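Probable sugar ABC transporter, sugar-binding protein (Streptococcus pneumoniae, PDB 2W7Y) binds the blood group A-trisaccharide and probably delivers such glycans to an ABC transporter for uptake. Local coordinates at residues 204-209 / 260-265; 199-204 / 274-279; 245-250 / 401-406. One frame throughout, in Å; residues are numbered along the deposited sequence.

Contact 1 of 3, residues 204-209 / 260-265. With A2G (2-acetamido-2-deoxy-alpha-D-galactopyranose), chain C; FUC (alpha-L-fucopyranose), chain B.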
loop_
_atom_site.group_PDB
_atom_site.type_symbol
_atom_site.label_atom_id
_atom_site.label_comp_id
_atom_site.label_asym_id
_atom_site.label_seq_id
_atom_site.Cartn_x
_atom_site.Cartn_y
_atom_site.Cartn_z
ATOM N N GLY A 204 12.344 7.027 3.052
ATOM C CA GLY A 204 12.345 5.758 3.784
ATOM C C GLY A 204 11.435 4.806 3.036
ATOM O O GLY A 204 11.663 4.532 1.857
ATOM N N GLU A 205 10.394 4.321 3.714
ATOM C CA GLU A 205 9.318 3.572 3.057
ATOM C C GLU A 205 8.680 4.353 1.893
ATOM O O GLU A 205 8.479 3.783 0.821
ATOM C CB GLU A 205 8.244 3.135 4.067
ATOM C CG GLU A 205 7.058 2.376 3.447
ATOM C CD GLU A 205 5.896 2.179 4.414
ATOM O OE1 GLU A 205 5.309 1.079 4.423
ATOM O OE2 GLU A 205 5.563 3.120 5.167
ATOM N N PRO A 206 8.350 5.652 2.094
ATOM C CA PRO A 206 7.747 6.438 1.008
ATOM C C PRO A 206 8.590 6.585 -0.263
ATOM O O PRO A 206 8.040 6.885 -1.324
ATOM C CB PRO A 206 7.547 7.814 1.645
ATOM C CG PRO A 206 7.493 7.553 3.104
ATOM C CD PRO A 206 8.471 6.456 3.327
ATOM N N SER A 207 9.901 6.391 -0.164
ATOM C CA SER A 207 10.779 6.576 -1.323
ATOM C C SER A 207 10.667 5.459 -2.368
ATOM O O SER A 207 10.991 5.674 -3.534
ATOM C CB SER A 207 12.235 6.788 -0.889
ATOM O OG SER A 207 12.732 5.671 -0.178
ATOM N N ILE A 208 10.198 4.279 -1.957
ATOM C CA ILE A 208 9.967 3.177 -2.898
ATOM C C ILE A 208 8.790 3.472 -3.833
ATOM O O ILE A 208 8.708 2.915 -4.925
ATOM C CB ILE A 208 9.806 1.792 -2.186
ATOM C CG1 ILE A 208 10.067 0.639 -3.171
ATOM C CG2 ILE A 208 8.433 1.671 -1.502
ATOM C CD1 ILE A 208 10.085 -0.747 -2.551
ATOM N N ARG A 209 7.894 4.359 -3.398
ATOM C CA ARG A 209 6.756 4.793 -4.209
ATOM C C ARG A 209 7.227 5.666 -5.370
ATOM O O ARG A 209 6.591 5.696 -6.429
ATOM C CB ARG A 209 5.717 5.556 -3.370
ATOM C CG ARG A 209 5.475 5.032 -1.958
ATOM C CD ARG A 209 4.960 3.596 -1.937
ATOM N NE ARG A 209 4.496 3.214 -0.605
ATOM C CZ ARG A 209 4.187 1.974 -0.240
ATOM N NH1 ARG A 209 4.288 0.972 -1.106
ATOM N NH2 ARG A 209 3.773 1.740 0.996
ATOM N N GLY A 260 12.458 7.334 8.730
ATOM C CA GLY A 260 11.131 6.830 9.107
ATOM C C GLY A 260 10.241 6.215 8.039
ATOM O O GLY A 260 10.594 6.175 6.861
ATOM N N ASP A 261 9.080 5.726 8.477
ATOM C CA ASP A 261 8.043 5.193 7.587
ATOM C C ASP A 261 6.920 6.213 7.389
ATOM O O ASP A 261 6.916 7.270 8.031
ATOM C CB ASP A 261 7.476 3.878 8.138
ATOM C CG ASP A 261 8.484 2.737 8.092
ATOM O OD1 ASP A 261 9.622 2.963 7.621
ATOM O OD2 ASP A 261 8.140 1.611 8.527
ATOM N N ALA A 262 5.970 5.886 6.512
ATOM C CA ALA A 262 4.866 6.793 6.167
ATOM C C ALA A 262 4.062 7.265 7.382
ATOM O O ALA A 262 3.584 8.401 7.415
ATOM C CB ALA A 262 3.943 6.150 5.132
ATOM N N ASN A 263 3.927 6.393 8.378
ATOM C CA ASN A 263 3.161 6.702 9.584
ATOM C C ASN A 263 3.745 7.845 10.415
ATOM O O ASN A 263 3.006 8.594 11.056
ATOM C CB ASN A 263 2.981 5.444 10.445
ATOM C CG ASN A 263 1.901 4.507 9.906
ATOM O OD1 ASN A 263 0.937 4.946 9.276
ATOM N ND2 ASN A 263 2.056 3.212 10.164
ATOM N N ALA A 264 5.069 7.979 10.397
ATOM C CA ALA A 264 5.744 9.011 11.185
ATOM C C ALA A 264 5.951 10.319 10.412
ATOM O O ALA A 264 6.400 11.315 10.983
ATOM C CB ALA A 264 7.059 8.484 11.734
ATOM N N TYR A 265 5.625 10.303 9.120
ATOM C CA TYR A 265 5.676 11.499 8.277
ATOM C C TYR A 265 4.310 12.162 8.104
ATOM O O TYR A 265 4.222 13.298 7.628
ATOM C CB TYR A 265 6.275 11.171 6.903
ATOM C CG TYR A 265 7.749 10.838 6.945
ATOM C CD1 TYR A 265 8.675 11.733 7.487
ATOM C CD2 TYR A 265 8.220 9.633 6.436
ATOM C CE1 TYR A 265 10.026 11.428 7.530
ATOM C CE2 TYR A 265 9.568 9.319 6.475
ATOM C CZ TYR A 265 10.464 10.221 7.018
ATOM O OH TYR A 265 11.798 9.908 7.052
HETATM O O5 A2G C . 0.050 2.387 4.503
HETATM C C1 A2G C . 0.045 0.972 4.173
HETATM C C2 A2G C . 1.478 0.471 4.257
HETATM N N2 A2G C . 1.556 -0.963 3.976
HETATM C C3 A2G C . 2.019 0.699 5.675
HETATM O O3 A2G C . 3.331 0.147 5.798
HETATM C C4 A2G C . 1.998 2.188 6.023
HETATM O O4 A2G C . 2.892 2.910 5.165
HETATM C C5 A2G C . 0.567 2.714 5.847
HETATM C C6 A2G C . 0.478 4.218 6.094
HETATM O O6 A2G C . -0.851 4.649 5.793
HETATM C C7 A2G C . 2.376 -1.457 3.055
HETATM O O7 A2G C . 3.113 -0.780 2.338
HETATM C C8 A2G C . 2.331 -2.977 2.929
HETATM C C1 FUC B . -1.557 -0.323 7.982
HETATM C C2 FUC B . -1.003 0.434 9.191
HETATM C C3 FUC B . -2.122 0.665 10.209
HETATM C C4 FUC B . -2.728 -0.674 10.629
HETATM C C5 FUC B . -3.194 -1.434 9.381
HETATM C C6 FUC B . -3.703 -2.835 9.701
HETATM O O2 FUC B . -0.473 1.666 8.771
HETATM O O3 FUC B . -1.659 1.393 11.326
HETATM O O4 FUC B . -1.778 -1.441 11.344
HETATM O O5 FUC B . -2.167 -1.536 8.405
#
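Glu205 touches residues 260-265 at its two ends, CB and OE2, and passes its carboxylate to the sugar. Its CB lies 3.8 Å from Asp261 OD1, a plain van der Waals approach. With CG anti to the backbone N (chi1 178°) and the chain extended beyond it, the carboxylate is carried past Asp261 to the N-acetylgalactosamine of the bound antigen. There CD faces A2G O4 at 3.2 Å, and the two oxygens divide the work. OE1 accepts from A2G O3 at 2.6 Å. OE2 accepts from A2G O4 at 2.7 Å, lies against Ala262 CB at 3.4 Å and also takes the backbone N-H of Ala262, 3.1 Å from Ala262 N, a nearly straight bond (166° at the hydrogen) that runs almost along the C-O axis. Two hydroxyls and a peptide N-H thus fix the rotation of the carboxylate, which suits a sugar presenting neighbouring O3 and O4 together.

The charge environment is mixed. Asp261 is a nearby like charge, whereas the N-H of Ala262 and Arg209 would probably stabilise a negative carboxylate. The salt bridge from Arg209 is long; its NH2 instead gives a good bond to A2G O7, 2.9 Å away and in the guanidinium plane. Asn263 ND2 donates to FUC O2.

Next in the chain, Pro206 CG packs on Tyr265 CD2 at 4.0 Å, the two side chains crossing at about a right angle, while Tyr265 OH bonds to Ala203 O. The contact thus brings together the segments leading into helices 207-215 and 262-270; Ile208 packs on helix 394-406 and Arg209 touches strand 157-164.

Contact 2 of 3, residues 199-204 / 274-279. With A2G (2-acetamido-2-deoxy-alpha-D-galactopyranose), chain C.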
loop_
_atom_site.group_PDB
_atom_site.type_symbol
_atom_site.label_atom_id
_atom_site.label_comp_id
_atom_site.label_asym_id
_atom_site.label_seq_id
_atom_site.Cartn_x
_atom_site.Cartn_y
_atom_site.Cartn_z
ATOM N N TYR A 199 10.656 20.829 4.901
ATOM C CA TYR A 199 11.405 19.917 4.048
ATOM C C TYR A 199 10.491 19.416 2.933
ATOM O O TYR A 199 9.266 19.519 3.034
ATOM C CB TYR A 199 12.036 18.768 4.851
ATOM C CG TYR A 199 11.074 17.847 5.576
ATOM C CD1 TYR A 199 10.579 18.173 6.844
ATOM C CD2 TYR A 199 10.691 16.630 5.013
ATOM C CE1 TYR A 199 9.705 17.320 7.519
ATOM C CE2 TYR A 199 9.819 15.768 5.682
ATOM C CZ TYR A 199 9.332 16.120 6.932
ATOM O OH TYR A 199 8.470 15.268 7.588
ATOM N N ALA A 200 11.089 18.898 1.865
ATOM C CA ALA A 200 10.342 18.521 0.670
ATOM C C ALA A 200 9.383 17.351 0.929
ATOM O O ALA A 200 8.159 17.512 0.861
ATOM C CB ALA A 200 11.296 18.209 -0.467
ATOM N N PHE A 201 9.947 16.188 1.245
ATOM C CA PHE A 201 9.166 14.989 1.542
ATOM C C PHE A 201 9.878 14.085 2.542
ATOM O O PHE A 201 11.095 14.186 2.735
ATOM C CB PHE A 201 8.837 14.211 0.254
ATOM C CG PHE A 201 10.044 13.864 -0.588
ATOM C CD1 PHE A 201 10.454 14.705 -1.624
ATOM C CD2 PHE A 201 10.757 12.687 -0.361
ATOM C CE1 PHE A 201 11.567 14.390 -2.410
ATOM C CE2 PHE A 201 11.871 12.361 -1.138
ATOM C CZ PHE A 201 12.278 13.216 -2.167
ATOM N N GLY A 202 9.113 13.207 3.183
ATOM C CA GLY A 202 9.690 12.143 3.999
ATOM C C GLY A 202 10.215 11.014 3.131
ATOM O O GLY A 202 9.550 10.588 2.186
ATOM N N ALA A 203 11.417 10.539 3.447
ATOM C CA ALA A 203 12.024 9.414 2.737
ATOM C C ALA A 203 12.156 8.197 3.652
ATOM O O ALA A 203 12.098 8.318 4.873
ATOM C CB ALA A 203 13.376 9.810 2.160
ATOM N N GLY A 204 12.344 7.027 3.052
ATOM C CA GLY A 204 12.345 5.758 3.784
ATOM C C GLY A 204 11.435 4.806 3.036
ATOM O O GLY A 204 11.663 4.532 1.857
ATOM N N SER A 274 5.991 19.607 5.893
ATOM C CA SER A 274 6.491 19.051 4.634
ATOM C C SER A 274 5.568 19.405 3.467
ATOM O O SER A 274 4.404 19.760 3.675
ATOM C CB SER A 274 6.704 17.533 4.739
ATOM O OG SER A 274 5.525 16.859 5.147
ATOM N N ALA A 275 6.098 19.324 2.247
ATOM C CA ALA A 275 5.372 19.756 1.051
ATOM C C ALA A 275 4.598 18.625 0.383
ATOM O O ALA A 275 3.491 18.832 -0.101
ATOM C CB ALA A 275 6.323 20.408 0.055
ATOM N N VAL A 276 5.194 17.438 0.358
ATOM C CA VAL A 276 4.567 16.273 -0.262
ATOM C C VAL A 276 4.629 15.028 0.640
ATOM O O VAL A 276 5.545 14.870 1.450
ATOM C CB VAL A 276 5.112 16.018 -1.712
ATOM C CG1 VAL A 276 6.602 16.149 -1.755
ATOM C CG2 VAL A 276 4.664 14.659 -2.262
ATOM N N PHE A 277 3.621 14.171 0.496
ATOM C CA PHE A 277 3.451 12.988 1.330
ATOM C C PHE A 277 3.038 11.823 0.451
ATOM O O PHE A 277 1.940 11.810 -0.098
ATOM C CB PHE A 277 2.389 13.268 2.404
ATOM C CG PHE A 277 2.168 12.139 3.376
ATOM C CD1 PHE A 277 3.240 11.483 3.976
ATOM C CD2 PHE A 277 0.877 11.762 3.723
ATOM C CE1 PHE A 277 3.025 10.452 4.885
ATOM C CE2 PHE A 277 0.651 10.736 4.634
ATOM C CZ PHE A 277 1.728 10.076 5.215
ATOM N N PHE A 278 3.933 10.853 0.308
ATOM C CA PHE A 278 3.663 9.681 -0.515
ATOM C C PHE A 278 2.909 8.618 0.284
ATOM O O PHE A 278 3.515 7.767 0.941
ATOM C CB PHE A 278 4.964 9.113 -1.112
ATOM C CG PHE A 278 5.833 10.149 -1.783
ATOM C CD1 PHE A 278 5.431 10.754 -2.969
ATOM C CD2 PHE A 278 7.051 10.517 -1.226
ATOM C CE1 PHE A 278 6.224 11.717 -3.591
ATOM C CE2 PHE A 278 7.853 11.475 -1.841
ATOM C CZ PHE A 278 7.438 12.083 -3.024
ATOM N N ASN A 279 1.580 8.702 0.243
ATOM C CA ASN A 279 0.712 7.704 0.869
ATOM C C ASN A 279 -0.572 7.514 0.059
ATOM O O ASN A 279 -0.898 8.337 -0.797
ATOM C CB ASN A 279 0.403 8.069 2.325
ATOM C CG ASN A 279 0.026 6.857 3.169
ATOM O OD1 ASN A 279 0.177 5.712 2.735
ATOM N ND2 ASN A 279 -0.470 7.105 4.379
HETATM O O5 A2G C . 0.050 2.387 4.503
HETATM C C1 A2G C . 0.045 0.972 4.173
HETATM C C2 A2G C . 1.478 0.471 4.257
HETATM N N2 A2G C . 1.556 -0.963 3.976
HETATM C C3 A2G C . 2.019 0.699 5.675
HETATM O O3 A2G C . 3.331 0.147 5.798
HETATM C C4 A2G C . 1.998 2.188 6.023
HETATM O O4 A2G C . 2.892 2.910 5.165
HETATM C C5 A2G C . 0.567 2.714 5.847
HETATM C C6 A2G C . 0.478 4.218 6.094
HETATM O O6 A2G C . -0.851 4.649 5.793
HETATM C C7 A2G C . 2.376 -1.457 3.055
HETATM O O7 A2G C . 3.113 -0.780 2.338
HETATM C C8 A2G C . 2.331 -2.977 2.929
HETATM O O HOH W 1 6.120 14.485 6.223
HETATM O O HOH W 2 6.083 13.405 3.751
HETATM O O HOH W 3 6.366 10.666 2.304
#
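Tyr199 and Ser274 form a parallel beta bridge, the start of a short pairing of two chain segments that both turn a corner one residue later, at Ala200 and Ala275. The connection between them contains helices and no strand, so the parallel pair closes a helical excursion of this solute-binding fold.

Backbone hydrogen bonds come first. Ala200 O accepts twice: from Val276 N at 3.0 Å, close to the direction of its C=O bond, and from Ala275 N at 3.1 Å, which sits above the carbonyl plane. Ala275 N is itself shared, reaching Tyr199 O at 3.3 Å, in that carbonyl's plane.

The aromatic contacts follow. Ser274 CB lies over one face of the Tyr199 ring, 3.9 Å from its centroid, as a CH-pi contact. Phe201 CB packs on Val276 CG1 at 3.6 Å, the side chains side by side, while CG, between the backbone N and the carbonyl carbon (chi1 54°), turns one ring face to Phe278. The edge of Phe278 meets that face through CE2, 3.5 Å from Phe201 CG: an offset edge-to-face pair, centroids 5.2 Å apart and planes at 65°.

Three waters add bridges. One joins Tyr199 OH, which also bonds Asp268, to Ser274 OG beside the bridged pair; two lie at Gly202, where no direct hydrogen bond joins the segments, one taking its N-H and donating to Val276 O, the other linking Gly202 O with Phe278 N.

Phe278 centres an inverse gamma turn. Just past it, Asn279 reaches the glycan: its ND2 donates to A2G O6 at 2.9 Å, with 163° at the hydrogen.

Contact 3 of 3, residues 245-250 / 401-406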
loop_
_atom_site.group_PDB
_atom_site.type_symbol
_atom_site.label_atom_id
_atom_site.label_comp_id
_atom_site.label_asym_id
_atom_site.label_seq_id
_atom_site.Cartn_x
_atom_site.Cartn_y
_atom_site.Cartn_z
HETATM N N MSE A 245 17.982 7.931 -10.331
HETATM C CA MSE A 245 17.134 9.125 -10.276
HETATM C C MSE A 245 16.584 9.390 -8.877
HETATM O O MSE A 245 16.621 10.522 -8.395
HETATM C CB MSE A 245 15.955 8.975 -11.239
HETATM C CG MSE A 245 16.232 9.370 -12.671
HETATM SE SE MSE A 245 15.022 8.408 -13.858
HETATM C CE MSE A 245 14.682 9.788 -15.202
ATOM N N VAL A 246 16.073 8.334 -8.244
ATOM C CA VAL A 246 15.414 8.422 -6.937
ATOM C C VAL A 246 16.429 8.646 -5.808
ATOM O O VAL A 246 16.208 9.486 -4.936
ATOM C CB VAL A 246 14.519 7.173 -6.667
ATOM C CG1 VAL A 246 13.874 7.233 -5.291
ATOM C CG2 VAL A 246 13.446 7.054 -7.737
HETATM N N MSE A 247 17.539 7.908 -5.851
HETATM C CA MSE A 247 18.639 8.059 -4.894
HETATM C C MSE A 247 19.266 9.453 -4.896
HETATM O O MSE A 247 19.634 9.964 -3.844
HETATM C CB MSE A 247 19.723 7.011 -5.150
HETATM C CG MSE A 247 19.350 5.617 -4.695
HETATM SE SE MSE A 247 20.735 4.319 -5.115
HETATM C CE MSE A 247 20.058 2.825 -4.070
ATOM N N LYS A 248 19.396 10.050 -6.078
ATOM C CA LYS A 248 19.885 11.423 -6.220
ATOM C C LYS A 248 18.928 12.420 -5.571
ATOM O O LYS A 248 19.361 13.382 -4.927
ATOM C CB LYS A 248 20.072 11.779 -7.699
ATOM C CG LYS A 248 21.364 11.266 -8.317
ATOM C CD LYS A 248 21.343 11.401 -9.832
ATOM C CE LYS A 248 21.320 12.860 -10.282
ATOM N NZ LYS A 248 21.095 12.990 -11.753
ATOM N N GLU A 249 17.630 12.180 -5.750
ATOM C CA GLU A 249 16.590 13.027 -5.173
ATOM C C GLU A 249 16.472 12.841 -3.660
ATOM O O GLU A 249 16.257 13.806 -2.925
ATOM C CB GLU A 249 15.245 12.783 -5.870
ATOM C CG GLU A 249 14.128 13.749 -5.475
ATOM C CD GLU A 249 14.520 15.220 -5.566
ATOM O OE1 GLU A 249 13.938 16.021 -4.811
ATOM O OE2 GLU A 249 15.398 15.584 -6.377
ATOM N N ILE A 250 16.627 11.601 -3.205
ATOM C CA ILE A 250 16.627 11.274 -1.779
ATOM C C ILE A 250 17.841 11.888 -1.058
ATOM O O ILE A 250 17.735 12.322 0.097
ATOM C CB ILE A 250 16.553 9.733 -1.568
ATOM C CG1 ILE A 250 15.102 9.245 -1.438
ATOM C CG2 ILE A 250 17.291 9.310 -0.312
ATOM C CD1 ILE A 250 14.128 9.700 -2.523
ATOM N N ILE A 401 13.787 -0.588 -0.135
ATOM C CA ILE A 401 13.550 0.449 0.888
ATOM C C ILE A 401 14.814 0.775 1.688
ATOM O O ILE A 401 15.143 1.950 1.872
ATOM C CB ILE A 401 12.379 0.064 1.851
ATOM C CG1 ILE A 401 11.028 0.286 1.171
ATOM C CG2 ILE A 401 12.430 0.861 3.170
ATOM C CD1 ILE A 401 9.853 -0.220 1.998
ATOM N N ASN A 402 15.509 -0.263 2.159
ATOM C CA ASN A 402 16.777 -0.099 2.886
ATOM C C ASN A 402 17.864 0.600 2.062
ATOM O O ASN A 402 18.564 1.478 2.570
ATOM C CB ASN A 402 17.300 -1.452 3.388
ATOM C CG ASN A 402 16.466 -2.037 4.524
ATOM O OD1 ASN A 402 16.624 -3.209 4.869
ATOM N ND2 ASN A 402 15.584 -1.232 5.112
ATOM N N ALA A 403 17.996 0.211 0.796
ATOM C CA ALA A 403 18.997 0.800 -0.099
ATOM C C ALA A 403 18.710 2.273 -0.402
ATOM O O ALA A 403 19.627 3.091 -0.452
ATOM C CB ALA A 403 19.100 -0.003 -1.392
ATOM N N LEU A 404 17.435 2.598 -0.600
ATOM C CA LEU A 404 17.014 3.982 -0.832
ATOM C C LEU A 404 17.215 4.848 0.413
ATOM O O LEU A 404 17.595 6.013 0.300
ATOM C CB LEU A 404 15.562 4.045 -1.316
ATOM C CG LEU A 404 15.246 3.417 -2.679
ATOM C CD1 LEU A 404 13.746 3.351 -2.899
ATOM C CD2 LEU A 404 15.937 4.153 -3.837
ATOM N N THR A 405 16.967 4.268 1.587
ATOM C CA THR A 405 17.177 4.941 2.873
ATOM C C THR A 405 18.663 5.229 3.119
ATOM O O THR A 405 19.036 6.347 3.487
ATOM C CB THR A 405 16.585 4.107 4.047
ATOM O OG1 THR A 405 15.219 3.790 3.766
ATOM C CG2 THR A 405 16.658 4.867 5.366
ATOM N N GLU A 406 19.500 4.218 2.898
ATOM C CA GLU A 406 20.950 4.338 3.028
ATOM C C GLU A 406 21.562 5.392 2.101
ATOM O O GLU A 406 22.575 6.012 2.444
ATOM C CB GLU A 406 21.612 2.981 2.781
ATOM C CG GLU A 406 21.424 1.974 3.915
ATOM C CD GLU A 406 21.551 0.519 3.465
ATOM O OE1 GLU A 406 22.014 0.263 2.331
ATOM O OE2 GLU A 406 21.183 -0.375 4.255
#
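Ile250 and Met247 each bring a methyl group to a backbone carbonyl oxygen of helix 394-406; neither segment carries an aromatic ring, and no flat groups stack across the contact. Ile250 CG2 approaches Leu404 O to 3.4 Å, and Met247 CE comes to 3.7 Å from Ala403 O. Leu404 O also accepts from Ser407 OG, so the methyl group shares the carbonyl's surroundings with a hydroxyl.

Everything else across the contact is apolar, and no hydrogen bond links the segments. Leu404 CD2 does most of the touching: it rests against Met247 CG at 3.8 Å and Val246 CG1 at 4.0 Å. The Leu404 and Met247 side chains cross at about a right angle. Met247, present as selenomethionine, has CG anti to its carbonyl carbon (chi1 -75°) and an extended chain beyond (chi2 178°). That shape carries CE past Leu404 to the CB of Ala403, 4.0 Å away, so one long side chain spans two consecutive residues of the partner helix.

The local axes approach to 9.5 Å and run 44° apart, a spacing consistent with the medium-sized side chains between them. Helix 414-427 covers the Met247 and Ala403 side through Thr421, helix 207-215 meets Val246, Ile250 and Leu404, and helix 182-193 also packs on helix 237-252, with Trp182 against Val246 and a salt bridge between Arg193 and Glu249.

In the fold
From the N terminus, residues 199-204 come first and run straight into 204-209, Gly204 belonging to both. Contact 2 closes the wider loop, from 199-204 to 274-279; contact 1 closes a narrower one nested inside it, from 204-209 to 260-265. Contact 3 starts within both loops at 245-250 but ends far later at 401-406, so it crosses the other two and brings a late helix back onto the excursion. Spatially the three are continuous: Ala262 O packs on Phe277 CE1 between contacts 1 and 2, and Ser207 packs on Leu404 between 1 and 3. Together they tie the glycan-binding segments to helices 237-252 and 394-406.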